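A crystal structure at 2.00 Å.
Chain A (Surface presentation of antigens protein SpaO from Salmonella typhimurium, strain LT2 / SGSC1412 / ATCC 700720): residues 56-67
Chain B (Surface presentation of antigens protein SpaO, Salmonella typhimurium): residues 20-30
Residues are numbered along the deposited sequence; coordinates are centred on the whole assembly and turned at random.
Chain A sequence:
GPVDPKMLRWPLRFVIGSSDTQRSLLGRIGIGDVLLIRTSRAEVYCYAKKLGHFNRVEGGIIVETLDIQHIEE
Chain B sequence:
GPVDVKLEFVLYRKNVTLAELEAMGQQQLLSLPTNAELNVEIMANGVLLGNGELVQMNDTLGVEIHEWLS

Chain A 56-67: RVEGGIIVETLD
Chain B (20-30) ELEAMGQQQLL

Chain A residues 56-67 finish one strand, turn through Glu58(A) and Gly59(A), run as a second strand from Gly60(A) to Val63(A), and leave it as an irregular loop. The turn is closed by Val57(A) N donating to Gly60(A) O at 3.0 Å. Chain B enters as the last part of a helix, in which Met24(B) N bonds to Glu20(B) O at 2.9 Å and Gly25(B) N to Leu21(B) O at 2.8 Å. Gln27(B) then takes left-handed angles (phi/psi 40/50), and the chain extends through Gln28(B) (-93/125) and Leu29(B) (-55/121) to Leu30(B) (-95/113).

The two chains run antiparallel, with Ile61(A) opposite Leu30(B) at a CA-CA distance of 5.0 Å, Ile62(A) nearest Leu29(B) at 5.3 Å, and Leu66(A) nearest Gly25(B) at 5.2 Å. Ile61(A) (-132/136) and Leu30(B) form a hydrogen-bonded pair: Ile61(A) N donates to Leu30(B) O at 2.8 Å (N-H...O 149°), and Leu30(B) N donates to Ile61(A) O at 2.9 Å (168°). Gly60(A) CA also makes a CA-H...O contact with Leu30(B) O at 3.2 Å. Glycine suits this site twice over: at phi/psi 164/-126 a CB would jam against the preceding carbonyl, and it would lie 2.0 Å from Leu30(B) O.

Beyond this pair, water takes over from direct backbone bonding. Water 1 accepts from Val63(A) N at 3.2 Å and donates to Gln28(B) O at 2.5 Å, with a weak bond to Met24(B) O at 3.4 Å. Water 2 donates to Thr65(A) O at 2.6 Å and Gly25(B) O at 2.9 Å, joining two carbonyls that could not bond to each other.

Together the stretches bury 607 Å², much of it through aliphatic side chains. Ile61(A) (m, t) and Leu30(B) (t, t) project to the same face of the sheet, with Ile61(A) CB 4.3 Å from Leu30(B) CB. Ile62(A) leaves its backbone sideways, but its m, m rotamer brings CD1 to 3.6 Å from Leu29(B) CA and 3.9 Å from Leu29(B) CB; its CG2 lies 3.7 Å from Gln27(B) CB. Leu29(B), with chi1 t and chi2 at 93°, reaches Val57(A), CD1 to CG2 at 4.0 Å.

At the helix end, Val63(A) CG2 (chi1 t) lies 3.7 Å from Met24(B) CG. The buried Met24(B) is extended through chi1 and chi2 (t, t) and turned at chi3 (m). Leu66(A), on a left-handed backbone (53/77), points its CB toward chain B. Its m, t rotamer sets CD1 3.7 Å from CD1 of Leu21(B) (t, p), 3.6 Å from Met24(B) CG, 3.1 Å from Leu21(B) O and 3.4 Å from Gly25(B) N. Leu66(A) thus packs against the bare backbone of Gly25(B), where a CB would be crowded by Glu22(B) O at 3.2 Å. Glu64(A) and Thr65(A) direct their CB atoms away, which suits their polar character at exposed positions.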

ATOM      1  N   ARG A  56     -11.438   7.092  -0.899  1.00 28.90           N
ATOM      2  CA  ARG A  56     -10.713   6.120  -1.711  1.00 33.90           C
ATOM      3  C   ARG A  56     -11.218   4.711  -1.400  1.00 39.24           C
ATOM      4  O   ARG A  56     -10.963   4.163  -0.324  1.00 44.86           O
ATOM      5  CB  ARG A  56      -9.194   6.224  -1.484  1.00 30.82           C
ATOM      6  CG  ARG A  56      -8.370   5.229  -2.297  1.00 31.13           C
ATOM      7  CD  ARG A  56      -8.272   5.602  -3.768  1.00 29.76           C
ATOM      8  NE  ARG A  56      -8.157   4.401  -4.591  1.00 39.26           N
ATOM      9  CZ  ARG A  56      -7.182   4.179  -5.461  1.00 41.91           C
ATOM     10  NH1 ARG A  56      -6.229   5.074  -5.634  1.00 46.74           N
ATOM     11  NH2 ARG A  56      -7.156   3.064  -6.159  1.00 43.91           N
ATOM     12  N   VAL A  57     -11.944   4.141  -2.355  1.00 34.73           N
ATOM     13  CA  VAL A  57     -12.546   2.836  -2.188  1.00 37.44           C
ATOM     14  C   VAL A  57     -11.850   1.817  -3.086  1.00 41.20           C
ATOM     15  O   VAL A  57     -10.836   2.141  -3.718  1.00 40.86           O
ATOM     16  CB  VAL A  57     -14.038   2.888  -2.505  1.00 38.09           C
ATOM     17  CG1 VAL A  57     -14.775   3.619  -1.401  1.00 37.85           C
ATOM     18  CG2 VAL A  57     -14.253   3.600  -3.826  1.00 38.78           C
ATOM     19  N   GLU A  58     -12.409   0.605  -3.137  1.00 41.42           N
ATOM     20  CA  GLU A  58     -11.825  -0.536  -3.846  1.00 40.75           C
ATOM     21  C   GLU A  58     -11.364  -0.228  -5.273  1.00 40.58           C
ATOM     22  O   GLU A  58     -10.180  -0.378  -5.597  1.00 43.69           O
ATOM     23  CB  GLU A  58     -12.831  -1.695  -3.877  1.00 40.74           C
ATOM     24  N   GLY A  59     -12.288   0.207  -6.124  1.00 37.17           N
ATOM     25  CA  GLY A  59     -11.971   0.407  -7.528  1.00 35.78           C
ATOM     26  C   GLY A  59     -11.821   1.842  -7.989  1.00 32.42           C
ATOM     27  O   GLY A  59     -11.726   2.102  -9.189  1.00 33.34           O
ATOM     28  N   GLY A  60     -11.800   2.779  -7.045  1.00 29.32           N
ATOM     29  CA  GLY A  60     -11.614   4.179  -7.385  1.00 28.76           C
ATOM     30  C   GLY A  60     -11.971   5.184  -6.300  1.00 27.28           C
ATOM     31  O   GLY A  60     -11.473   5.099  -5.185  1.00 27.07           O
ATOM     32  N   ILE A  61     -12.834   6.137  -6.645  1.00 28.47           N
ATOM     33  CA  ILE A  61     -13.232   7.236  -5.762  1.00 29.03           C
ATOM     34  C   ILE A  61     -14.758   7.415  -5.730  1.00 31.84           C
ATOM     35  O   ILE A  61     -15.422   7.367  -6.768  1.00 24.66           O
ATOM     36  CB  ILE A  61     -12.573   8.580  -6.207  1.00 21.28           C
ATOM     37  CG1 ILE A  61     -11.076   8.579  -5.912  1.00 18.64           C
ATOM     38  CG2 ILE A  61     -13.225   9.766  -5.521  1.00 18.91           C
ATOM     39  CD1 ILE A  61     -10.342   9.741  -6.545  1.00 17.53           C
ATOM     40  N   ILE A  62     -15.311   7.605  -4.533  1.00 32.25           N
ATOM     41  CA  ILE A  62     -16.716   7.977  -4.378  1.00 33.71           C
ATOM     42  C   ILE A  62     -16.791   9.359  -3.753  1.00 28.87           C
ATOM     43  O   ILE A  62     -16.249   9.571  -2.675  1.00 26.03           O
ATOM     44  CB  ILE A  62     -17.496   6.979  -3.491  1.00 38.53           C
ATOM     45  CG1 ILE A  62     -17.462   5.571  -4.087  1.00 41.03           C
ATOM     46  CG2 ILE A  62     -18.936   7.435  -3.312  1.00 40.08           C
ATOM     47  CD1 ILE A  62     -18.306   5.407  -5.323  1.00 43.37           C
ATOM     48  N   VAL A  63     -17.448  10.299  -4.424  1.00 31.43           N
ATOM     49  CA  VAL A  63     -17.546  11.662  -3.901  1.00 34.21           C
ATOM     50  C   VAL A  63     -18.856  11.850  -3.134  1.00 35.68           C
ATOM     51  O   VAL A  63     -19.905  11.394  -3.586  1.00 36.94           O
ATOM     52  CB  VAL A  63     -17.438  12.712  -5.028  1.00 35.23           C
ATOM     53  CG1 VAL A  63     -17.620  14.120  -4.476  1.00 37.95           C
ATOM     54  CG2 VAL A  63     -16.097  12.597  -5.724  1.00 31.50           C
ATOM     55  N   GLU A  64     -18.782  12.513  -1.979  1.00 52.00           N
ATOM     56  CA  GLU A  64     -19.936  12.708  -1.107  1.00 55.63           C
ATOM     57  C   GLU A  64     -20.733  13.969  -1.432  1.00 57.76           C
ATOM     58  O   GLU A  64     -21.906  13.901  -1.781  1.00 61.06           O
ATOM     59  CB  GLU A  64     -19.499  12.785   0.355  1.00 56.85           C
ATOM     60  CG  GLU A  64     -18.416  11.819   0.761  1.00 60.61           C
ATOM     61  CD  GLU A  64     -18.134  11.868   2.246  1.00 66.93           C
ATOM     62  OE1 GLU A  64     -18.982  12.401   2.990  1.00 70.97           O
ATOM     63  OE2 GLU A  64     -17.055  11.394   2.666  1.00 67.09           O
ATOM     64  N   THR A  65     -20.090  15.125  -1.302  1.00 58.55           N
ATOM     65  CA  THR A  65     -20.806  16.397  -1.337  1.00 62.99           C
ATOM     66  C   THR A  65     -21.030  16.924  -2.754  1.00 63.93           C
ATOM     67  O   THR A  65     -22.106  16.744  -3.332  1.00 67.77           O
ATOM     68  CB  THR A  65     -20.055  17.477  -0.523  1.00 64.76           C
ATOM     69  OG1 THR A  65     -19.875  17.026   0.822  1.00 68.41           O
ATOM     70  CG2 THR A  65     -20.838  18.794  -0.509  1.00 67.20           C
ATOM     71  N   LEU A  66     -19.991  17.548  -3.309  1.00 59.46           N
ATOM     72  CA  LEU A  66     -20.103  18.419  -4.480  1.00 52.10           C
ATOM     73  C   LEU A  66     -21.160  19.489  -4.252  1.00 47.27           C
ATOM     74  O   LEU A  66     -22.286  19.387  -4.736  1.00 46.47           O
ATOM     75  CB  LEU A  66     -20.403  17.622  -5.753  1.00 52.42           C
ATOM     76  CG  LEU A  66     -19.174  16.927  -6.342  1.00 51.46           C
ATOM     77  CD1 LEU A  66     -19.462  16.380  -7.711  1.00 54.16           C
ATOM     78  CD2 LEU A  66     -18.002  17.878  -6.411  1.00 48.34           C
ATOM     79  N   ASP A  67     -20.776  20.500  -3.477  1.00 46.33           N
ATOM     80  CA  ASP A  67     -21.521  21.751  -3.365  1.00 50.59           C
ATOM     81  C   ASP A  67     -20.978  22.747  -4.394  1.00 47.57           C
ATOM     82  O   ASP A  67     -19.835  23.202  -4.281  1.00 43.93           O
ATOM     83  CB  ASP A  67     -21.407  22.308  -1.944  1.00 55.46           C
ATOM     84  CG  ASP A  67     -22.036  23.671  -1.801  1.00 61.93           C
ATOM     85  OD1 ASP A  67     -23.113  23.896  -2.394  1.00 64.39           O
ATOM     86  OD2 ASP A  67     -21.452  24.520  -1.093  1.00 65.26           O
TER
ATOM     87  N   GLU B  20     -21.420  15.148 -15.857  1.00 41.75           N
ATOM     88  CA  GLU B  20     -20.492  14.299 -15.110  1.00 43.08           C
ATOM     89  C   GLU B  20     -20.395  14.766 -13.662  1.00 41.52           C
ATOM     90  O   GLU B  20     -20.243  13.956 -12.749  1.00 37.30           O
ATOM     91  CB  GLU B  20     -19.096  14.300 -15.749  1.00 45.39           C
ATOM     92  CG  GLU B  20     -18.981  13.601 -17.106  1.00 51.26           C
ATOM     93  CD  GLU B  20     -17.525  13.407 -17.557  1.00 57.04           C
ATOM     94  OE1 GLU B  20     -16.750  14.385 -17.532  1.00 58.72           O
ATOM     95  OE2 GLU B  20     -17.153  12.274 -17.937  1.00 60.26           O
ATOM     96  N   LEU B  21     -20.512  16.078 -13.467  1.00 41.18           N
ATOM     97  CA  LEU B  21     -20.379  16.697 -12.146  1.00 41.53           C
ATOM     98  C   LEU B  21     -21.555  16.361 -11.235  1.00 39.40           C
ATOM     99  O   LEU B  21     -21.362  16.040 -10.073  1.00 38.43           O
ATOM    100  CB  LEU B  21     -20.230  18.215 -12.294  1.00 40.33           C
ATOM    101  CG  LEU B  21     -19.635  19.037 -11.155  1.00 40.66           C
ATOM    102  CD1 LEU B  21     -18.369  18.403 -10.608  1.00 37.29           C
ATOM    103  CD2 LEU B  21     -19.354  20.444 -11.646  1.00 41.13           C
ATOM    104  N   GLU B  22     -22.772  16.419 -11.764  1.00 39.41           N
ATOM    105  CA  GLU B  22     -23.945  16.058 -10.976  1.00 46.56           C
ATOM    106  C   GLU B  22     -24.074  14.536 -10.800  1.00 45.42           C
ATOM    107  O   GLU B  22     -24.616  14.063  -9.802  1.00 45.66           O
ATOM    108  CB  GLU B  22     -25.212  16.629 -11.621  1.00 49.98           C
ATOM    109  CG  GLU B  22     -25.611  15.952 -12.915  1.00 51.23           C
ATOM    110  CD  GLU B  22     -26.711  16.685 -13.646  1.00 55.16           C
ATOM    111  OE1 GLU B  22     -27.070  17.805 -13.233  1.00 56.52           O
ATOM    112  OE2 GLU B  22     -27.228  16.130 -14.631  1.00 58.66           O
ATOM    113  N   ALA B  23     -23.571  13.778 -11.773  1.00 43.17           N
ATOM    114  CA  ALA B  23     -23.549  12.320 -11.691  1.00 44.05           C
ATOM    115  C   ALA B  23     -22.576  11.887 -10.609  1.00 45.19           C
ATOM    116  O   ALA B  23     -22.808  10.926  -9.876  1.00 46.05           O
ATOM    117  CB  ALA B  23     -23.159  11.712 -13.025  1.00 42.71           C
ATOM    118  N   MET B  24     -21.474  12.618 -10.526  1.00 45.26           N
ATOM    119  CA  MET B  24     -20.504  12.458  -9.455  1.00 46.73           C
ATOM    120  C   MET B  24     -21.071  12.951  -8.127  1.00 45.09           C
ATOM    121  O   MET B  24     -20.777  12.393  -7.068  1.00 44.95           O
ATOM    122  CB  MET B  24     -19.237  13.223  -9.809  1.00 47.46           C
ATOM    123  CG  MET B  24     -18.142  13.193  -8.787  1.00 47.96           C
ATOM    124  SD  MET B  24     -16.760  14.102  -9.486  1.00 42.62           S
ATOM    125  CE  MET B  24     -16.649  13.299 -11.081  1.00 37.24           C
ATOM    126  N   GLY B  25     -21.894  13.995  -8.203  1.00 46.55           N
ATOM    127  CA  GLY B  25     -22.512  14.593  -7.034  1.00 47.11           C
ATOM    128  C   GLY B  25     -23.370  13.588  -6.305  1.00 49.14           C
ATOM    129  O   GLY B  25     -23.598  13.704  -5.103  1.00 47.53           O
ATOM    130  N   GLN B  26     -23.842  12.589  -7.044  1.00 53.43           N
ATOM    131  CA  GLN B  26     -24.578  11.490  -6.437  1.00 58.21           C
ATOM    132  C   GLN B  26     -23.818  10.158  -6.547  1.00 57.30           C
ATOM    133  O   GLN B  26     -24.259   9.219  -7.205  1.00 57.18           O
ATOM    134  CB  GLN B  26     -25.988  11.402  -7.039  1.00 61.12           C
ATOM    135  CG  GLN B  26     -26.077  11.294  -8.549  1.00 63.78           C
ATOM    136  CD  GLN B  26     -27.497  11.481  -9.022  1.00 69.96           C
ATOM    137  OE1 GLN B  26     -28.385  11.793  -8.227  1.00 74.36           O
ATOM    138  NE2 GLN B  26     -27.731  11.264 -10.312  1.00 71.05           N
ATOM    139  N   GLN B  27     -22.665  10.120  -5.875  1.00 56.55           N
ATOM    140  CA  GLN B  27     -21.869   8.913  -5.600  1.00 55.86           C
ATOM    141  C   GLN B  27     -21.768   7.890  -6.726  1.00 56.48           C
ATOM    142  O   GLN B  27     -21.992   6.700  -6.512  1.00 59.67           O
ATOM    143  CB  GLN B  27     -22.395   8.201  -4.342  1.00 57.95           C
ATOM    144  CG  GLN B  27     -22.906   9.127  -3.236  1.00 61.12           C
ATOM    145  CD  GLN B  27     -24.287   9.715  -3.501  1.00 68.54           C
ATOM    146  OE1 GLN B  27     -25.165   9.052  -4.063  1.00 73.53           O
ATOM    147  NE2 GLN B  27     -24.479  10.971  -3.106  1.00 68.92           N
ATOM    148  N   GLN B  28     -21.422   8.355  -7.919  1.00 53.32           N
ATOM    149  CA  GLN B  28     -21.094   7.456  -9.011  1.00 50.97           C
ATOM    150  C   GLN B  28     -19.592   7.220  -9.045  1.00 46.38           C
ATOM    151  O   GLN B  28     -18.805   8.169  -9.099  1.00 42.78           O
ATOM    152  CB  GLN B  28     -21.570   8.020 -10.341  1.00 53.16           C
ATOM    153  CG  GLN B  28     -21.011   7.300 -11.540  1.00 53.18           C
ATOM    154  CD  GLN B  28     -21.608   7.802 -12.828  1.00 53.75           C
ATOM    155  OE1 GLN B  28     -20.957   7.789 -13.871  1.00 53.06           O
ATOM    156  NE2 GLN B  28     -22.858   8.250 -12.767  1.00 55.10           N
ATOM    157  N   LEU B  29     -19.209   5.948  -9.002  1.00 40.85           N
ATOM    158  CA  LEU B  29     -17.813   5.539  -8.912  1.00 43.36           C
ATOM    159  C   LEU B  29     -16.938   6.112 -10.005  1.00 40.87           C
ATOM    160  O   LEU B  29     -17.160   5.882 -11.200  1.00 39.28           O
ATOM    161  CB  LEU B  29     -17.691   4.015  -8.950  1.00 45.53           C
ATOM    162  CG  LEU B  29     -16.247   3.502  -8.968  1.00 39.16           C
ATOM    163  CD1 LEU B  29     -15.750   3.216  -7.564  1.00 39.67           C
ATOM    164  CD2 LEU B  29     -16.089   2.284  -9.849  1.00 40.42           C
ATOM    165  N   LEU B  30     -15.924   6.849  -9.574  1.00 40.04           N
ATOM    166  CA  LEU B  30     -14.890   7.325 -10.475  1.00 39.35           C
ATOM    167  C   LEU B  30     -13.709   6.349 -10.441  1.00 38.88           C
ATOM    168  O   LEU B  30     -13.030   6.211  -9.430  1.00 36.25           O
ATOM    169  CB  LEU B  30     -14.467   8.738 -10.091  1.00 37.91           C
ATOM    170  CG  LEU B  30     -13.769   9.526 -11.186  1.00 43.61           C
ATOM    171  CD1 LEU B  30     -14.018  10.992 -10.968  1.00 48.61           C
ATOM    172  CD2 LEU B  30     -12.286   9.242 -11.157  1.00 43.96           C
TER
HETATM  173  O   HOH W   1     -19.060   9.506  -7.018  1.00 35.86           O
HETATM  174  O   HOH W   2     -24.348  16.437  -4.656  1.00 45.15           O